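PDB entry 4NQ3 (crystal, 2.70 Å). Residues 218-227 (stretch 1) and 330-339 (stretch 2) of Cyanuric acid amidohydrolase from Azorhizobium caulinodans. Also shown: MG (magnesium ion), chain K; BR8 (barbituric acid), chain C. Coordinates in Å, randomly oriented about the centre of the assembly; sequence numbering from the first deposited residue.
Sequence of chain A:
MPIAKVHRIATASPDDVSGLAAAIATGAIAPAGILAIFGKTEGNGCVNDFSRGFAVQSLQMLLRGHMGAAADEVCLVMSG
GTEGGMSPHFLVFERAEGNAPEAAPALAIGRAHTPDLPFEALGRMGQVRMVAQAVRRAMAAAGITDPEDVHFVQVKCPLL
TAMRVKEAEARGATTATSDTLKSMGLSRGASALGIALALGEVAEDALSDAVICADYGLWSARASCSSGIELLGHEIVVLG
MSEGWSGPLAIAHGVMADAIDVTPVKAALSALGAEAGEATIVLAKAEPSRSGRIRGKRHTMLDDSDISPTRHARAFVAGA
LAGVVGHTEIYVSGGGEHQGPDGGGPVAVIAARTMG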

# COMPACT_ATOMS: atom_id res chain seq x y z
N LEU A 218 -8.13 -11.30 29.43
CA LEU A 218 -7.33 -10.49 30.34
C LEU A 218 -7.05 -9.16 29.66
O LEU A 218 -6.39 -9.13 28.63
N TRP A 219 -7.57 -8.07 30.22
CA TRP A 219 -7.26 -6.76 29.68
C TRP A 219 -7.41 -5.67 30.72
O TRP A 219 -8.06 -5.84 31.74
N SER A 220 -6.75 -4.54 30.44
CA SER A 220 -6.84 -3.34 31.25
C SER A 220 -7.79 -2.34 30.61
O SER A 220 -7.83 -2.19 29.39
N ALA A 221 -8.55 -1.63 31.44
CA ALA A 221 -9.40 -0.56 30.94
C ALA A 221 -8.61 0.75 30.81
O ALA A 221 -9.17 1.79 30.44
N ARG A 222 -7.32 0.72 31.13
CA ARG A 222 -6.60 1.97 31.14
C ARG A 222 -5.32 1.96 30.33
O ARG A 222 -4.74 3.03 30.05
N ALA A 223 -4.91 0.78 29.90
CA ALA A 223 -3.69 0.63 29.11
C ALA A 223 -3.83 1.25 27.73
O ALA A 223 -4.83 1.06 27.04
N SER A 224 -2.82 2.01 27.32
CA SER A 224 -2.72 2.44 25.94
C SER A 224 -1.27 2.29 25.45
O SER A 224 -0.40 3.04 25.83
N CYS A 225 -1.02 1.29 24.61
CA CYS A 225 0.35 1.00 24.20
C CYS A 225 0.61 1.24 22.73
O CYS A 225 -0.21 0.91 21.87
N SER A 226 1.77 1.83 22.46
CA SER A 226 2.16 2.22 21.11
C SER A 226 3.60 1.76 20.89
O SER A 226 4.52 2.09 21.66
N SER A 227 3.80 0.95 19.85
CA SER A 227 5.08 0.33 19.58
C SER A 227 5.84 1.16 18.54
O SER A 227 5.24 1.87 17.75
N ILE A 330 -7.34 14.57 17.04
CA ILE A 330 -7.45 13.59 18.12
C ILE A 330 -6.36 12.51 18.06
O ILE A 330 -5.87 12.16 16.99
N TYR A 331 -6.00 11.97 19.22
CA TYR A 331 -4.94 10.97 19.32
C TYR A 331 -5.57 9.58 19.29
O TYR A 331 -6.18 9.15 20.26
N VAL A 332 -5.48 8.91 18.15
CA VAL A 332 -5.98 7.55 18.00
C VAL A 332 -4.87 6.60 17.63
O VAL A 332 -4.14 6.82 16.68
N SER A 333 -4.78 5.50 18.35
CA SER A 333 -3.65 4.58 18.27
C SER A 333 -4.17 3.16 17.99
O SER A 333 -5.16 2.74 18.58
N GLY A 334 -3.53 2.43 17.08
CA GLY A 334 -4.07 1.14 16.64
C GLY A 334 -3.51 -0.05 17.39
O GLY A 334 -2.41 0.02 17.91
N GLY A 335 -4.27 -1.14 17.44
CA GLY A 335 -3.81 -2.37 18.06
C GLY A 335 -4.08 -2.38 19.55
O GLY A 335 -3.34 -1.78 20.34
N GLY A 336 -5.13 -3.08 19.96
CA GLY A 336 -5.54 -3.00 21.34
C GLY A 336 -5.40 -4.30 22.08
O GLY A 336 -6.31 -4.69 22.85
N GLU A 337 -4.25 -4.96 21.88
CA GLU A 337 -3.94 -6.21 22.57
C GLU A 337 -4.01 -6.02 24.09
O GLU A 337 -3.22 -5.27 24.66
N HIS A 338 -4.97 -6.67 24.74
CA HIS A 338 -5.16 -6.53 26.19
C HIS A 338 -5.46 -5.11 26.61
O HIS A 338 -5.32 -4.76 27.79
N GLN A 339 -5.88 -4.28 25.65
CA GLN A 339 -6.30 -2.92 25.95
C GLN A 339 -7.78 -2.79 25.69
O GLN A 339 -8.21 -2.53 24.58

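Stretch 2 enters the contact at Tyr 331, whose CA-to-CB bond points toward stretch 1. Its chi1 is t, and the long side chain carries Tyr 331 OH to 4.1 Å from CB of Ser 226. Val 332, the next residue along the strand, makes no contact with stretch 1, and Ser 333 again points toward it, also with a t chi1. Ser 333 OG lies 3.9 Å from O of Cys 225, which is not a hydrogen bond, and makes a loose packing contact with CB of Ser 226 at 4.2 Å. A water instead links Ser 333 to Ser 224 and Tyr 331: it donates to Ser 224 OG (2.9 Å) and is hydrogen-bonded to Tyr 331 OH (2.8 Å) and Ser 333 OG (2.9 Å), so three hydroxyls share one solvent molecule.

Where the strand ends, barbituric acid joins the two stretches. Gly 334 N donates to its O4 (2.8 Å), while Ser 227 N donates to O8 (2.7 Å) and Ser 227 O accepts from N1 (2.8 Å). Gly 335 has a positive phi, which favours glycine, and at Gly 336 a CB would clash with the magnesium ion. The CA-to-CB bond of Glu 337 (chi1 m) points away; its end turns back but stays out of contact.

His 338 is set sideways with chi1 m, which brings the edge of its ring to the backbone of stretch 1: His 338 ND1 donates to Leu 218 O at 2.6 Å, nearly linearly. His 338 O accepts from Ser 220 N (3.0 Å) and lies 3.3 Å from CB of Trp 219, whose indole leads away.

Gln 339 has the largest covered area. With chi1 m and chi2 t, its side chain runs past Ala 223, Gln 339 CG lying 4.0 Å from Ala 223 CB, and Gln 339 OE1 accepts from Cys 225 N at 2.8 Å. Gln 339 NE2 donates back to Glu 337 O (3.1 Å), fixing the amide, while the backbone O of Gln 339 binds magnesium at 2.4 Å.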

# COMPACT_ATOMS: atom_id res chain seq x y z
CB LEU A 218 -6.02 -11.18 30.65
CG LEU A 218 -6.11 -12.62 31.13
CD1 LEU A 218 -4.73 -13.22 31.13
CD2 LEU A 218 -6.74 -12.69 32.50
CB TRP A 219 -8.13 -6.44 28.46
CG TRP A 219 -9.61 -6.60 28.63
CD1 TRP A 219 -10.36 -7.70 28.30
CD2 TRP A 219 -10.54 -5.62 29.15
NE1 TRP A 219 -11.69 -7.46 28.60
CE2 TRP A 219 -11.82 -6.20 29.12
CE3 TRP A 219 -10.40 -4.32 29.64
CZ2 TRP A 219 -12.95 -5.52 29.56
CZ3 TRP A 219 -11.54 -3.65 30.08
CH2 TRP A 219 -12.80 -4.26 30.03
CB SER A 220 -5.46 -2.70 31.41
OG SER A 220 -5.60 -1.32 31.74
CB ALA A 221 -10.60 -0.37 31.86
CB ARG A 222 -6.33 2.36 32.59
CG ARG A 222 -7.54 3.09 33.13
CD ARG A 222 -7.70 3.01 34.61
NE ARG A 222 -7.98 1.66 35.06
CZ ARG A 222 -7.90 1.30 36.32
NH1 ARG A 222 -7.58 2.20 37.23
NH2 ARG A 222 -8.13 0.05 36.69
CB ALA A 223 -3.31 -0.86 28.99
CB SER A 224 -3.19 3.87 25.78
OG SER A 224 -2.92 4.32 24.47
CB CYS A 225 0.65 -0.44 24.55
SG CYS A 225 0.32 -0.67 26.29
CB SER A 226 2.03 3.73 20.94
OG SER A 226 2.47 4.15 19.67
CB SER A 227 4.87 -1.12 19.13
OG SER A 227 6.09 -1.84 19.00
CB ILE A 330 -8.84 12.91 18.10
CG1 ILE A 330 -9.07 12.22 16.78
CG2 ILE A 330 -9.95 13.94 18.19
CD1 ILE A 330 -10.53 11.96 16.58
CB TYR A 331 -4.10 11.20 20.59
CG TYR A 331 -3.03 10.14 20.85
CD1 TYR A 331 -3.38 8.90 21.35
CD2 TYR A 331 -1.68 10.38 20.59
CE1 TYR A 331 -2.43 7.92 21.58
CE2 TYR A 331 -0.72 9.40 20.83
CZ TYR A 331 -1.11 8.16 21.32
OH TYR A 331 -0.21 7.14 21.58
CB VAL A 332 -7.05 7.46 16.92
CG1 VAL A 332 -7.55 6.03 16.80
CG2 VAL A 332 -8.18 8.41 17.23
CB SER A 333 -2.87 4.64 19.57
OG SER A 333 -1.94 3.59 19.64
CB GLU A 337 -2.57 -6.72 22.18
CG GLU A 337 -2.43 -7.13 20.72
CD GLU A 337 -2.10 -5.96 19.79
OE1 GLU A 337 -2.02 -4.81 20.28
OE2 GLU A 337 -1.92 -6.21 18.57
CB HIS A 338 -3.94 -7.03 26.94
CG HIS A 338 -3.58 -8.44 26.61
ND1 HIS A 338 -4.32 -9.52 27.04
CD2 HIS A 338 -2.58 -8.95 25.85
CE1 HIS A 338 -3.78 -10.63 26.58
NE2 HIS A 338 -2.72 -10.32 25.86
CB GLN A 339 -5.49 -1.94 25.12
CG GLN A 339 -4.01 -2.20 25.30
CD GLN A 339 -3.17 -1.64 24.17
OE1 GLN A 339 -3.13 -0.44 23.92
NE2 GLN A 339 -2.50 -2.53 23.45
MG MG K . -8.92 -4.17 22.99
N1 BR8 C . 2.65 2.34 16.77
C2 BR8 C . 2.38 3.47 16.09
O2 BR8 C . 3.31 4.09 15.61
N3 BR8 C . 1.09 3.91 15.94
C4 BR8 C . -0.00 3.19 16.48
O4 BR8 C . -1.15 3.60 16.32
C5 BR8 C . 0.17 1.91 17.30
C6 BR8 C . 1.65 1.57 17.36
O8 BR8 C . 2.00 0.57 17.94
O HOH W 1 -1.16 4.60 22.21